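Local atomic coordinates of 336aa long hypothetical dTDP-glucose 4,6-dehydratase (Pyrococcus horikoshii, PDB entry 2HUN), a protein that binds NAD(+) in a Rossmann fold and probably catalyses the dehydration of dTDP-glucose as a 4,6-dehydratase. Residues A[63-73]-A[105-116]; A[88-99]-A[148-156]. All blocks are in the same frame, centred on the assembly; numbering follows the deposited sequence.

Interaction 1: A[63-73]-A[105-116]. With NAD (nicotinamide-adenine-dinucleotide), chain C.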
loop_
_atom_site.group_PDB
_atom_site.type_symbol
_atom_site.label_atom_id
_atom_site.label_comp_id
_atom_site.label_asym_id
_atom_site.label_seq_id
_atom_site.Cartn_x
_atom_site.Cartn_y
_atom_site.Cartn_z
ATOM N N VAL A 63 8.352 -16.226 -6.151
ATOM C CA VAL A 63 7.518 -15.438 -7.057
ATOM C C VAL A 63 8.243 -14.162 -7.480
ATOM O O VAL A 63 7.870 -13.514 -8.457
ATOM C CB VAL A 63 6.164 -15.035 -6.408
ATOM C CG1 VAL A 63 5.281 -16.252 -6.252
ATOM C CG2 VAL A 63 6.402 -14.371 -5.059
ATOM N N ALA A 64 9.280 -13.804 -6.732
ATOM C CA ALA A 64 10.073 -12.618 -7.027
ATOM C C ALA A 64 11.119 -12.905 -8.106
ATOM O O ALA A 64 11.894 -12.028 -8.479
ATOM C CB ALA A 64 10.760 -12.127 -5.759
ATOM N N ASP A 65 11.137 -14.139 -8.598
ATOM C CA ASP A 65 12.084 -14.557 -9.635
ATOM C C ASP A 65 11.378 -14.358 -10.969
ATOM O O ASP A 65 10.730 -15.277 -11.473
ATOM C CB ASP A 65 12.434 -16.039 -9.453
ATOM C CG ASP A 65 13.509 -16.518 -10.420
ATOM O OD1 ASP A 65 13.736 -15.855 -11.456
ATOM O OD2 ASP A 65 14.118 -17.575 -10.145
ATOM N N TYR A 66 11.506 -13.163 -11.539
ATOM C CA TYR A 66 10.833 -12.859 -12.797
ATOM C C TYR A 66 11.027 -13.894 -13.902
ATOM O O TYR A 66 10.052 -14.381 -14.470
ATOM C CB TYR A 66 11.246 -11.477 -13.327
ATOM C CG TYR A 66 10.387 -11.057 -14.498
ATOM C CD1 TYR A 66 9.041 -10.747 -14.316
ATOM C CD2 TYR A 66 10.889 -11.074 -15.802
ATOM C CE1 TYR A 66 8.207 -10.474 -15.396
ATOM C CE2 TYR A 66 10.063 -10.801 -16.892
ATOM C CZ TYR A 66 8.724 -10.507 -16.682
ATOM O OH TYR A 66 7.893 -10.277 -17.752
ATOM N N GLU A 67 12.278 -14.231 -14.204
ATOM C CA GLU A 67 12.574 -15.202 -15.255
ATOM C C GLU A 67 11.841 -16.527 -15.094
ATOM O O GLU A 67 11.364 -17.103 -16.069
ATOM C CB GLU A 67 14.085 -15.457 -15.333
ATOM C CG GLU A 67 14.874 -14.245 -15.800
ATOM C CD GLU A 67 14.372 -13.712 -17.133
ATOM O OE1 GLU A 67 14.279 -14.510 -18.089
ATOM O OE2 GLU A 67 14.072 -12.500 -17.228
ATOM N N LEU A 68 11.751 -17.017 -13.865
ATOM C CA LEU A 68 11.060 -18.270 -13.618
ATOM C C LEU A 68 9.545 -18.065 -13.657
ATOM O O LEU A 68 8.818 -18.816 -14.310
ATOM C CB LEU A 68 11.459 -18.830 -12.250
ATOM C CG LEU A 68 10.799 -20.146 -11.828
ATOM C CD1 LEU A 68 11.419 -21.312 -12.598
ATOM C CD2 LEU A 68 10.989 -20.339 -10.334
ATOM N N VAL A 69 9.077 -17.038 -12.960
ATOM C CA VAL A 69 7.647 -16.759 -12.883
ATOM C C VAL A 69 6.965 -16.441 -14.213
ATOM O O VAL A 69 5.857 -16.913 -14.468
ATOM C CB VAL A 69 7.375 -15.609 -11.882
ATOM C CG1 VAL A 69 5.902 -15.239 -11.890
ATOM C CG2 VAL A 69 7.795 -16.035 -10.490
ATOM N N LYS A 70 7.619 -15.654 -15.063
ATOM C CA LYS A 70 7.023 -15.291 -16.348
ATOM C C LYS A 70 6.675 -16.526 -17.172
ATOM O O LYS A 70 5.635 -16.572 -17.830
ATOM C CB LYS A 70 7.964 -14.370 -17.144
ATOM C CG LYS A 70 9.168 -15.054 -17.786
ATOM C CD LYS A 70 10.097 -14.027 -18.412
ATOM C CE LYS A 70 11.260 -14.662 -19.164
ATOM N NZ LYS A 70 10.822 -15.341 -20.413
ATOM N N GLU A 71 7.538 -17.535 -17.121
ATOM C CA GLU A 71 7.315 -18.766 -17.878
ATOM C C GLU A 71 6.055 -19.484 -17.404
ATOM O O GLU A 71 5.312 -20.060 -18.202
ATOM C CB GLU A 71 8.526 -19.686 -17.732
ATOM C CG GLU A 71 9.849 -18.987 -18.005
ATOM C CD GLU A 71 10.140 -18.800 -19.484
ATOM O OE1 GLU A 71 9.195 -18.577 -20.270
ATOM O OE2 GLU A 71 11.331 -18.864 -19.858
ATOM N N LEU A 72 5.806 -19.441 -16.100
ATOM C CA LEU A 72 4.629 -20.096 -15.550
ATOM C C LEU A 72 3.357 -19.306 -15.867
ATOM O O LEU A 72 2.336 -19.879 -16.249
ATOM C CB LEU A 72 4.780 -20.268 -14.034
ATOM C CG LEU A 72 6.022 -21.032 -13.556
ATOM C CD1 LEU A 72 5.990 -21.151 -12.031
ATOM C CD2 LEU A 72 6.073 -22.417 -14.212
ATOM N N VAL A 73 3.422 -17.987 -15.708
ATOM C CA VAL A 73 2.266 -17.139 -15.981
ATOM C C VAL A 73 1.829 -17.249 -17.440
ATOM O O VAL A 73 0.631 -17.235 -17.740
ATOM C CB VAL A 73 2.565 -15.657 -15.631
ATOM C CG1 VAL A 73 1.548 -14.741 -16.293
ATOM C CG2 VAL A 73 2.513 -15.470 -14.121
ATOM N N GLY A 105 7.521 -9.481 -4.460
ATOM C CA GLY A 105 6.934 -10.675 -5.031
ATOM C C GLY A 105 5.650 -10.390 -5.788
ATOM O O GLY A 105 5.443 -10.912 -6.887
ATOM N N THR A 106 4.777 -9.568 -5.212
ATOM C CA THR A 106 3.523 -9.261 -5.883
ATOM C C THR A 106 3.784 -8.407 -7.125
ATOM O O THR A 106 3.164 -8.609 -8.167
ATOM C CB THR A 106 2.552 -8.552 -4.931
ATOM O OG1 THR A 106 2.287 -9.412 -3.814
ATOM C CG2 THR A 106 1.241 -8.232 -5.643
ATOM N N TYR A 107 4.711 -7.466 -7.002
ATOM C CA TYR A 107 5.108 -6.597 -8.110
ATOM C C TYR A 107 5.572 -7.453 -9.293
ATOM O O TYR A 107 5.150 -7.244 -10.431
ATOM C CB TYR A 107 6.263 -5.692 -7.670
ATOM C CG TYR A 107 7.001 -5.001 -8.803
ATOM C CD1 TYR A 107 6.466 -3.874 -9.435
ATOM C CD2 TYR A 107 8.238 -5.476 -9.243
ATOM C CE1 TYR A 107 7.147 -3.237 -10.477
ATOM C CE2 TYR A 107 8.928 -4.848 -10.286
ATOM C CZ TYR A 107 8.378 -3.730 -10.896
ATOM O OH TYR A 107 9.059 -3.095 -11.914
ATOM N N THR A 108 6.448 -8.412 -9.006
ATOM C CA THR A 108 6.994 -9.299 -10.029
ATOM C C THR A 108 5.900 -10.101 -10.731
ATOM O O THR A 108 5.932 -10.281 -11.947
ATOM C CB THR A 108 8.017 -10.281 -9.422
ATOM O OG1 THR A 108 8.997 -9.548 -8.675
ATOM C CG2 THR A 108 8.722 -11.065 -10.527
ATOM N N LEU A 109 4.936 -10.583 -9.956
ATOM C CA LEU A 109 3.832 -11.346 -10.510
ATOM C C LEU A 109 3.007 -10.434 -11.420
ATOM O O LEU A 109 2.615 -10.835 -12.517
ATOM C CB LEU A 109 2.955 -11.895 -9.381
ATOM C CG LEU A 109 2.025 -13.050 -9.749
ATOM C CD1 LEU A 109 2.870 -14.267 -10.110
ATOM C CD2 LEU A 109 1.103 -13.372 -8.578
ATOM N N LEU A 110 2.747 -9.211 -10.962
ATOM C CA LEU A 110 1.971 -8.250 -11.747
ATOM C C LEU A 110 2.698 -7.931 -13.055
ATOM O O LEU A 110 2.084 -7.861 -14.117
ATOM C CB LEU A 110 1.733 -6.963 -10.938
ATOM C CG LEU A 110 0.702 -7.082 -9.804
ATOM C CD1 LEU A 110 0.716 -5.838 -8.919
ATOM C CD2 LEU A 110 -0.679 -7.302 -10.410
ATOM N N GLU A 111 4.008 -7.740 -12.979
ATOM C CA GLU A 111 4.775 -7.441 -14.180
ATOM C C GLU A 111 4.728 -8.600 -15.163
ATOM O O GLU A 111 4.525 -8.392 -16.358
ATOM C CB GLU A 111 6.226 -7.111 -13.824
ATOM C CG GLU A 111 6.446 -5.661 -13.388
ATOM C CD GLU A 111 6.126 -4.660 -14.493
ATOM O OE1 GLU A 111 4.950 -4.265 -14.640
ATOM O OE2 GLU A 111 7.056 -4.278 -15.228
ATOM N N SER A 112 4.901 -9.823 -14.670
ATOM C CA SER A 112 4.869 -10.984 -15.548
ATOM C C SER A 112 3.498 -11.089 -16.204
ATOM O O SER A 112 3.384 -11.439 -17.380
ATOM C CB SER A 112 5.177 -12.266 -14.763
ATOM O OG SER A 112 4.108 -12.618 -13.904
ATOM N N ILE A 113 2.453 -10.772 -15.447
ATOM C CA ILE A 113 1.107 -10.833 -15.989
ATOM C C ILE A 113 0.865 -9.802 -17.096
ATOM O O ILE A 113 0.363 -10.156 -18.167
ATOM C CB ILE A 113 0.047 -10.648 -14.880
ATOM C CG1 ILE A 113 -0.018 -11.916 -14.020
ATOM C CG2 ILE A 113 -1.312 -10.335 -15.502
ATOM C CD1 ILE A 113 -0.919 -11.797 -12.798
ATOM N N ARG A 114 1.230 -8.542 -16.859
ATOM C CA ARG A 114 1.003 -7.506 -17.865
ATOM C C ARG A 114 1.984 -7.579 -19.035
ATOM O O ARG A 114 1.673 -7.128 -20.134
ATOM C CB ARG A 114 1.033 -6.103 -17.227
ATOM C CG ARG A 114 2.401 -5.585 -16.771
ATOM C CD ARG A 114 3.103 -4.775 -17.866
ATOM N NE ARG A 114 4.356 -4.197 -17.383
ATOM C CZ ARG A 114 5.159 -3.416 -18.102
ATOM N NH1 ARG A 114 4.845 -3.103 -19.354
ATOM N NH2 ARG A 114 6.284 -2.949 -17.567
ATOM N N ARG A 115 3.160 -8.151 -18.806
ATOM C CA ARG A 115 4.146 -8.267 -19.875
ATOM C C ARG A 115 3.918 -9.511 -20.735
ATOM O O ARG A 115 4.114 -9.470 -21.948
ATOM C CB ARG A 115 5.568 -8.300 -19.295
ATOM C CG ARG A 115 6.005 -6.995 -18.664
ATOM C CD ARG A 115 7.372 -7.110 -17.998
ATOM N NE ARG A 115 8.393 -7.614 -18.915
ATOM C CZ ARG A 115 9.695 -7.656 -18.642
ATOM N NH1 ARG A 115 10.153 -7.216 -17.475
ATOM N NH2 ARG A 115 10.544 -8.156 -19.532
ATOM N N GLU A 116 3.479 -10.603 -20.116
ATOM C CA GLU A 116 3.265 -11.861 -20.839
ATOM C C GLU A 116 1.831 -12.272 -21.163
ATOM O O GLU A 116 1.566 -12.773 -22.255
ATOM C CB GLU A 116 3.904 -13.018 -20.070
ATOM C CG GLU A 116 5.414 -12.963 -19.937
ATOM C CD GLU A 116 6.134 -13.303 -21.230
ATOM O OE1 GLU A 116 5.465 -13.739 -22.191
ATOM O OE2 GLU A 116 7.371 -13.145 -21.276
HETATM P PA NAD C . 1.715 -20.046 5.286
HETATM O O1A NAD C . 2.770 -19.341 6.030
HETATM O O2A NAD C . 1.177 -21.331 5.815
HETATM O O5B NAD C . 2.291 -20.345 3.820
HETATM C C5B NAD C . 2.832 -19.332 2.958
HETATM C C4B NAD C . 3.365 -20.117 1.752
HETATM O O4B NAD C . 3.897 -19.214 0.764
HETATM C C3B NAD C . 4.525 -21.067 2.166
HETATM O O3B NAD C . 4.341 -22.366 1.578
HETATM C C2B NAD C . 5.779 -20.307 1.698
HETATM O O2B NAD C . 6.931 -21.098 1.409
HETATM C C1B NAD C . 5.254 -19.545 0.481
HETATM N N9A NAD C . 5.995 -18.301 0.179
HETATM C C8A NAD C . 6.258 -17.265 0.997
HETATM N N7A NAD C . 6.952 -16.343 0.331
HETATM C C5A NAD C . 7.140 -16.774 -0.913
HETATM C C6A NAD C . 7.791 -16.256 -2.067
HETATM N N6A NAD C . 8.412 -15.085 -2.088
HETATM N N1A NAD C . 7.765 -17.055 -3.235
HETATM C C2A NAD C . 7.120 -18.301 -3.232
HETATM N N3A NAD C . 6.509 -18.788 -2.144
HETATM C C4A NAD C . 6.523 -18.033 -1.015
HETATM O O3 NAD C . 0.484 -19.042 5.330
HETATM P PN NAD C . -1.021 -19.050 4.839
HETATM O O1N NAD C . -1.763 -18.845 6.116
HETATM O O2N NAD C . -1.365 -20.289 4.112
HETATM O O5D NAD C . -1.188 -17.677 4.001
HETATM C C5D NAD C . -1.633 -17.614 2.644
HETATM C C4D NAD C . -2.087 -16.165 2.332
HETATM O O4D NAD C . -3.315 -15.857 3.014
HETATM C C3D NAD C . -1.042 -15.118 2.742
HETATM O O3D NAD C . -0.941 -14.134 1.680
HETATM C C2D NAD C . -1.633 -14.511 4.045
HETATM O O2D NAD C . -1.209 -13.152 4.189
HETATM C C1D NAD C . -3.126 -14.670 3.808
HETATM N N1N NAD C . -3.946 -14.781 5.033
HETATM C C2N NAD C . -3.868 -15.912 5.913
HETATM C C3N NAD C . -4.693 -15.944 7.051
HETATM C C7N NAD C . -4.670 -17.135 8.037
HETATM O O7N NAD C . -5.536 -17.195 8.918
HETATM N N7N NAD C . -3.739 -18.073 7.910
HETATM C C4N NAD C . -5.583 -14.873 7.319
HETATM C C5N NAD C . -5.644 -13.769 6.443
HETATM C C6N NAD C . -4.834 -13.711 5.297
#
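Tyr66 settles as a knob into a hole formed by Thr108, Glu111, Ser112 and Arg115 on helix 105-116. Its CB rests on the methyl of Thr108, 3.8 Å from CG2. Because CG stands anti to the backbone N (chi1 -170°), the ring is laid along the partner helix; CD1 stays beside Thr108 CG2, and CE1 reaches Ser112 CA at 3.4 Å. Thr108 and Ser112 thus meet the ring at its edge, while Lys70 CB lies off-centre over one face. CZ and CE2 lie against the Arg115 guanidinium, tilted 28° from the ring plane. At the tip, Tyr66 OH sits over a face of that group, 2.9 Å from Arg115 NE but badly angled for a hydrogen bond. Trimming this residue to an alanine would probably open a gap beside Thr108 and Ser112 and leave the Arg115 guanidinium free to turn. Ser112 returns the knob, entering among Tyr66, Val69, Lys70 and Val73; its OG donates to Leu109 O of its own helix at 2.7 Å. Deeper in, Val69 CG1 meets Leu109 CD1 at 3.6 Å. At the other end Val63 CG2 comes 3.7 Å from Gly105 CA, where a CB would clash, and Val63 N donates to N1A of the NAD adenine at 3.1 Å. The segment axes pass 9.0 Å apart at -49°. No hydrogen bond joins the segments: buried Ser112 OG turns to its own helix, as does Thr108 OG1 toward Ile104 O, so these two Rossmann helices are held mainly by close packing of side chains beside the adenine site, with charged Arg115 and Glu116 at the margin.

Interaction 2: A[88-99]-A[148-156]. With NAD (nicotinamide-adenine-dinucleotide), chain C.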
loop_
_atom_site.group_PDB
_atom_site.type_symbol
_atom_site.label_atom_id
_atom_site.label_comp_id
_atom_site.label_asym_id
_atom_site.label_seq_id
_atom_site.Cartn_x
_atom_site.Cartn_y
_atom_site.Cartn_z
ATOM N N VAL A 88 4.048 -11.937 12.047
ATOM C CA VAL A 88 4.128 -10.597 12.614
ATOM C C VAL A 88 5.422 -10.282 13.367
ATOM O O VAL A 88 6.181 -9.423 12.935
ATOM C CB VAL A 88 2.922 -10.314 13.536
ATOM C CG1 VAL A 88 3.008 -8.895 14.074
ATOM C CG2 VAL A 88 1.628 -10.495 12.757
ATOM N N ASP A 89 5.684 -10.962 14.482
ATOM C CA ASP A 89 6.900 -10.678 15.244
ATOM C C ASP A 89 8.148 -10.740 14.379
ATOM O O ASP A 89 9.083 -9.964 14.569
ATOM C CB ASP A 89 7.042 -11.634 16.433
ATOM C CG ASP A 89 6.014 -11.368 17.508
ATOM O OD1 ASP A 89 5.657 -10.188 17.703
ATOM O OD2 ASP A 89 5.571 -12.331 18.163
ATOM N N ARG A 90 8.164 -11.667 13.429
ATOM C CA ARG A 90 9.301 -11.782 12.528
ATOM C C ARG A 90 9.375 -10.550 11.615
ATOM O O ARG A 90 10.468 -10.141 11.213
ATOM C CB ARG A 90 9.187 -13.061 11.690
ATOM C CG ARG A 90 9.840 -14.282 12.339
ATOM C CD ARG A 90 9.388 -15.593 11.706
ATOM N NE ARG A 90 9.474 -15.607 10.254
ATOM C CZ ARG A 90 10.587 -15.894 9.595
ATOM N NH1 ARG A 90 11.687 -16.192 10.274
ATOM N NH2 ARG A 90 10.601 -15.883 8.268
ATOM N N SER A 91 8.221 -9.955 11.301
ATOM C CA SER A 91 8.197 -8.774 10.428
ATOM C C SER A 91 8.724 -7.542 11.159
ATOM O O SER A 91 9.269 -6.632 10.543
ATOM C CB SER A 91 6.775 -8.512 9.887
ATOM O OG SER A 91 5.897 -7.978 10.866
ATOM N N ILE A 92 8.577 -7.525 12.481
ATOM C CA ILE A 92 9.059 -6.405 13.281
ATOM C C ILE A 92 10.580 -6.461 13.431
ATOM O O ILE A 92 11.243 -5.427 13.459
ATOM C CB ILE A 92 8.398 -6.401 14.677
ATOM C CG1 ILE A 92 6.887 -6.219 14.516
ATOM C CG2 ILE A 92 8.991 -5.286 15.548
ATOM C CD1 ILE A 92 6.100 -6.318 15.798
ATOM N N SER A 93 11.126 -7.672 13.507
ATOM C CA SER A 93 12.569 -7.869 13.653
ATOM C C SER A 93 13.320 -7.663 12.340
ATOM O O SER A 93 14.321 -6.955 12.295
ATOM C CB SER A 93 12.856 -9.279 14.176
ATOM O OG SER A 93 12.102 -9.550 15.344
ATOM N N SER A 94 12.843 -8.299 11.277
ATOM C CA SER A 94 13.483 -8.168 9.971
ATOM C C SER A 94 12.426 -7.979 8.886
ATOM O O SER A 94 12.005 -8.938 8.234
ATOM C CB SER A 94 14.328 -9.408 9.658
ATOM O OG SER A 94 15.050 -9.223 8.449
ATOM N N PRO A 95 11.988 -6.728 8.680
ATOM C CA PRO A 95 10.973 -6.407 7.675
ATOM C C PRO A 95 11.407 -6.681 6.238
ATOM O O PRO A 95 10.562 -6.887 5.370
ATOM C CB PRO A 95 10.692 -4.926 7.931
ATOM C CG PRO A 95 12.026 -4.414 8.373
ATOM C CD PRO A 95 12.488 -5.503 9.330
ATOM N N GLU A 96 12.716 -6.693 5.989
ATOM C CA GLU A 96 13.222 -6.925 4.641
ATOM C C GLU A 96 12.567 -8.145 4.024
ATOM O O GLU A 96 12.133 -8.124 2.876
ATOM C CB GLU A 96 14.736 -7.135 4.651
ATOM C CG GLU A 96 15.504 -6.111 5.446
ATOM C CD GLU A 96 15.775 -6.566 6.868
ATOM O OE1 GLU A 96 14.815 -6.748 7.642
ATOM O OE2 GLU A 96 16.965 -6.745 7.205
ATOM N N ILE A 97 12.502 -9.212 4.806
ATOM C CA ILE A 97 11.905 -10.457 4.359
ATOM C C ILE A 97 10.487 -10.220 3.838
ATOM O O ILE A 97 10.068 -10.810 2.841
ATOM C CB ILE A 97 11.867 -11.477 5.528
ATOM C CG1 ILE A 97 13.296 -11.795 5.980
ATOM C CG2 ILE A 97 11.164 -12.741 5.105
ATOM C CD1 ILE A 97 13.382 -12.753 7.157
ATOM N N PHE A 98 9.752 -9.341 4.503
ATOM C CA PHE A 98 8.375 -9.086 4.095
ATOM C C PHE A 98 8.242 -8.172 2.881
ATOM O O PHE A 98 7.374 -8.392 2.033
ATOM C CB PHE A 98 7.595 -8.583 5.307
ATOM C CG PHE A 98 7.555 -9.588 6.427
ATOM C CD1 PHE A 98 8.716 -9.917 7.118
ATOM C CD2 PHE A 98 6.385 -10.266 6.734
ATOM C CE1 PHE A 98 8.712 -10.913 8.096
ATOM C CE2 PHE A 98 6.370 -11.256 7.707
ATOM C CZ PHE A 98 7.537 -11.581 8.388
ATOM N N LEU A 99 9.110 -7.171 2.782
ATOM C CA LEU A 99 9.092 -6.266 1.636
ATOM C C LEU A 99 9.350 -7.097 0.379
ATOM O O LEU A 99 8.675 -6.941 -0.641
ATOM C CB LEU A 99 10.192 -5.206 1.762
ATOM C CG LEU A 99 10.367 -4.262 0.566
ATOM C CD1 LEU A 99 9.256 -3.225 0.570
ATOM C CD2 LEU A 99 11.726 -3.576 0.646
ATOM N N SER A 148 -0.604 -1.993 11.193
ATOM C CA SER A 148 0.153 -1.712 12.409
ATOM C C SER A 148 1.456 -2.492 12.528
ATOM O O SER A 148 2.126 -2.410 13.548
ATOM C CB SER A 148 -0.709 -1.977 13.651
ATOM O OG SER A 148 -0.998 -3.355 13.785
ATOM N N SER A 149 1.817 -3.246 11.495
ATOM C CA SER A 149 3.068 -4.005 11.518
ATOM C C SER A 149 3.674 -4.034 10.124
ATOM O O SER A 149 2.983 -3.776 9.142
ATOM C CB SER A 149 2.828 -5.443 12.000
ATOM O OG SER A 149 2.156 -6.224 11.018
ATOM N N PRO A 150 4.978 -4.338 10.017
ATOM C CA PRO A 150 5.598 -4.383 8.691
ATOM C C PRO A 150 4.912 -5.445 7.843
ATOM O O PRO A 150 4.809 -5.318 6.622
ATOM C CB PRO A 150 7.054 -4.731 8.999
ATOM C CG PRO A 150 7.273 -4.057 10.324
ATOM C CD PRO A 150 6.000 -4.429 11.076
ATOM N N TYR A 151 4.442 -6.500 8.495
ATOM C CA TYR A 151 3.758 -7.555 7.772
ATOM C C TYR A 151 2.495 -7.019 7.093
ATOM O O TYR A 151 2.325 -7.169 5.883
ATOM C CB TYR A 151 3.370 -8.703 8.712
ATOM C CG TYR A 151 2.250 -9.571 8.171
ATOM C CD1 TYR A 151 2.414 -10.303 6.995
ATOM C CD2 TYR A 151 1.011 -9.629 8.814
ATOM C CE1 TYR A 151 1.374 -11.070 6.467
ATOM C CE2 TYR A 151 -0.041 -10.399 8.293
ATOM C CZ TYR A 151 0.150 -11.116 7.120
ATOM O OH TYR A 151 -0.866 -11.896 6.598
ATOM N N SER A 152 1.609 -6.403 7.874
ATOM C CA SER A 152 0.363 -5.896 7.313
ATOM C C SER A 152 0.602 -4.682 6.414
ATOM O O SER A 152 -0.154 -4.439 5.478
ATOM C CB SER A 152 -0.654 -5.572 8.427
ATOM O OG SER A 152 -0.176 -4.587 9.329
ATOM N N ALA A 153 1.668 -3.936 6.679
ATOM C CA ALA A 153 1.974 -2.769 5.860
ATOM C C ALA A 153 2.447 -3.218 4.478
ATOM O O ALA A 153 2.150 -2.562 3.468
ATOM C CB ALA A 153 3.038 -1.910 6.530
ATOM N N THR A 154 3.182 -4.328 4.431
ATOM C CA THR A 154 3.671 -4.845 3.155
ATOM C C THR A 154 2.530 -5.527 2.402
ATOM O O THR A 154 2.474 -5.483 1.174
ATOM C CB THR A 154 4.860 -5.817 3.340
ATOM O OG1 THR A 154 4.506 -6.865 4.255
ATOM C CG2 THR A 154 6.062 -5.062 3.888
ATOM N N LYS A 155 1.613 -6.155 3.130
ATOM C CA LYS A 155 0.467 -6.774 2.473
ATOM C C LYS A 155 -0.370 -5.634 1.884
ATOM O O LYS A 155 -0.844 -5.725 0.753
ATOM C CB LYS A 155 -0.380 -7.578 3.463
ATOM C CG LYS A 155 0.251 -8.893 3.915
ATOM C CD LYS A 155 0.437 -9.881 2.756
ATOM C CE LYS A 155 -0.904 -10.383 2.223
ATOM N NZ LYS A 155 -0.742 -11.298 1.048
ATOM N N ALA A 156 -0.539 -4.561 2.658
ATOM C CA ALA A 156 -1.316 -3.393 2.227
ATOM C C ALA A 156 -0.674 -2.758 1.005
ATOM O O ALA A 156 -1.365 -2.385 0.062
ATOM C CB ALA A 156 -1.411 -2.360 3.355
HETATM P PA NAD C . 1.715 -20.046 5.286
HETATM O O1A NAD C . 2.770 -19.341 6.030
HETATM O O2A NAD C . 1.177 -21.331 5.815
HETATM O O5B NAD C . 2.291 -20.345 3.820
HETATM C C5B NAD C . 2.832 -19.332 2.958
HETATM C C4B NAD C . 3.365 -20.117 1.752
HETATM O O4B NAD C . 3.897 -19.214 0.764
HETATM C C3B NAD C . 4.525 -21.067 2.166
HETATM O O3B NAD C . 4.341 -22.366 1.578
HETATM C C2B NAD C . 5.779 -20.307 1.698
HETATM O O2B NAD C . 6.931 -21.098 1.409
HETATM C C1B NAD C . 5.254 -19.545 0.481
HETATM N N9A NAD C . 5.995 -18.301 0.179
HETATM C C8A NAD C . 6.258 -17.265 0.997
HETATM N N7A NAD C . 6.952 -16.343 0.331
HETATM C C5A NAD C . 7.140 -16.774 -0.913
HETATM C C6A NAD C . 7.791 -16.256 -2.067
HETATM N N6A NAD C . 8.412 -15.085 -2.088
HETATM N N1A NAD C . 7.765 -17.055 -3.235
HETATM C C2A NAD C . 7.120 -18.301 -3.232
HETATM N N3A NAD C . 6.509 -18.788 -2.144
HETATM C C4A NAD C . 6.523 -18.033 -1.015
HETATM O O3 NAD C . 0.484 -19.042 5.330
HETATM P PN NAD C . -1.021 -19.050 4.839
HETATM O O1N NAD C . -1.763 -18.845 6.116
HETATM O O2N NAD C . -1.365 -20.289 4.112
HETATM O O5D NAD C . -1.188 -17.677 4.001
HETATM C C5D NAD C . -1.633 -17.614 2.644
HETATM C C4D NAD C . -2.087 -16.165 2.332
HETATM O O4D NAD C . -3.315 -15.857 3.014
HETATM C C3D NAD C . -1.042 -15.118 2.742
HETATM O O3D NAD C . -0.941 -14.134 1.680
HETATM C C2D NAD C . -1.633 -14.511 4.045
HETATM O O2D NAD C . -1.209 -13.152 4.189
HETATM C C1D NAD C . -3.126 -14.670 3.808
HETATM N N1N NAD C . -3.946 -14.781 5.033
HETATM C C2N NAD C . -3.868 -15.912 5.913
HETATM C C3N NAD C . -4.693 -15.944 7.051
HETATM C C7N NAD C . -4.670 -17.135 8.037
HETATM O O7N NAD C . -5.536 -17.195 8.918
HETATM N N7N NAD C . -3.739 -18.073 7.910
HETATM C C4N NAD C . -5.583 -14.873 7.319
HETATM C C5N NAD C . -5.644 -13.769 6.443
HETATM C C6N NAD C . -4.834 -13.711 5.297
#
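Ser91 presses its backbone and side chain onto the start of helix 150-156, and here the contact is tightest. Its carbonyl O lies 3.3 Å from Pro150 CG, while CB and OG lie against the backbone N and CB of Tyr151. Ser91 OG donates to a lone pair of Val88 O, lying in that carbonyl's plane, an acceptor it shares with Ile92 N. Ser91 CB also sits over the centre of the Phe98 ring, 3.3 Å above its plane, with Tyr151 CB coming in obliquely on that same side. Phe98 CD2 approaches Tyr151 CB at 3.9 Å and, further out, meets the edge of the tyrosine ring. Nearer the backbone, Phe98 CB packs on Thr154, whose OG1 accepts from Asn102 ND2. Tyr151 and Lys155 form the Tyr-x-x-x-Lys motif of the short-chain dehydrogenase/reductase superfamily. A chi1 of 159° swings the Tyr151 ring beside its own carbonyl carbon and on to the cofactor, and its OH shares a hydrogen bond of 2.7 Å with O2D of the nicotinamide ribose of NAD; that oxygen lies in the plane of the tyrosine ring, at its edge. Lys155 NZ donates to O3D of the same ribose at 2.9 Å and also bonds to Val125 O. Ser149 and Ser152 close a capping box at the start of this helix, which crosses helix 88-93 at 89°. The looser margin is partly exposed: Val88 CG1 only brushes Ser149 CB at 4.0 Å, and Ile92 CG1 stands equally far, 4.0 Å, from Pro150 CD. Part of the surroundings belongs to the second subunit, where Tyr169 OH is hydrogen-bonded to Ile92 O and Trp165 packs on Pro95.

In the fold
From the N terminus, residues 63-73 follow strand 56-60 and open the first loop; the chain then runs through strand 78-81 and helix 88-93 before interaction 1 closes that loop on the C-terminal part of helix 96-116. Interaction 2 starts within this loop, at 88-99, and closes only at 148-156, after strand 121-127, so the two contacts cross. Helix 96-116 serves both, its first turn in interaction 2 and its later turns in interaction 1. The centres of the two contacts are about 22 Å apart, yet NAD spans them, its adenine at Val63 and its nicotinamide ribose at Tyr151 and Lys155. Together they tie helices 66-74, 88-93, 96-116 and 150-168, and the second subunit borders both.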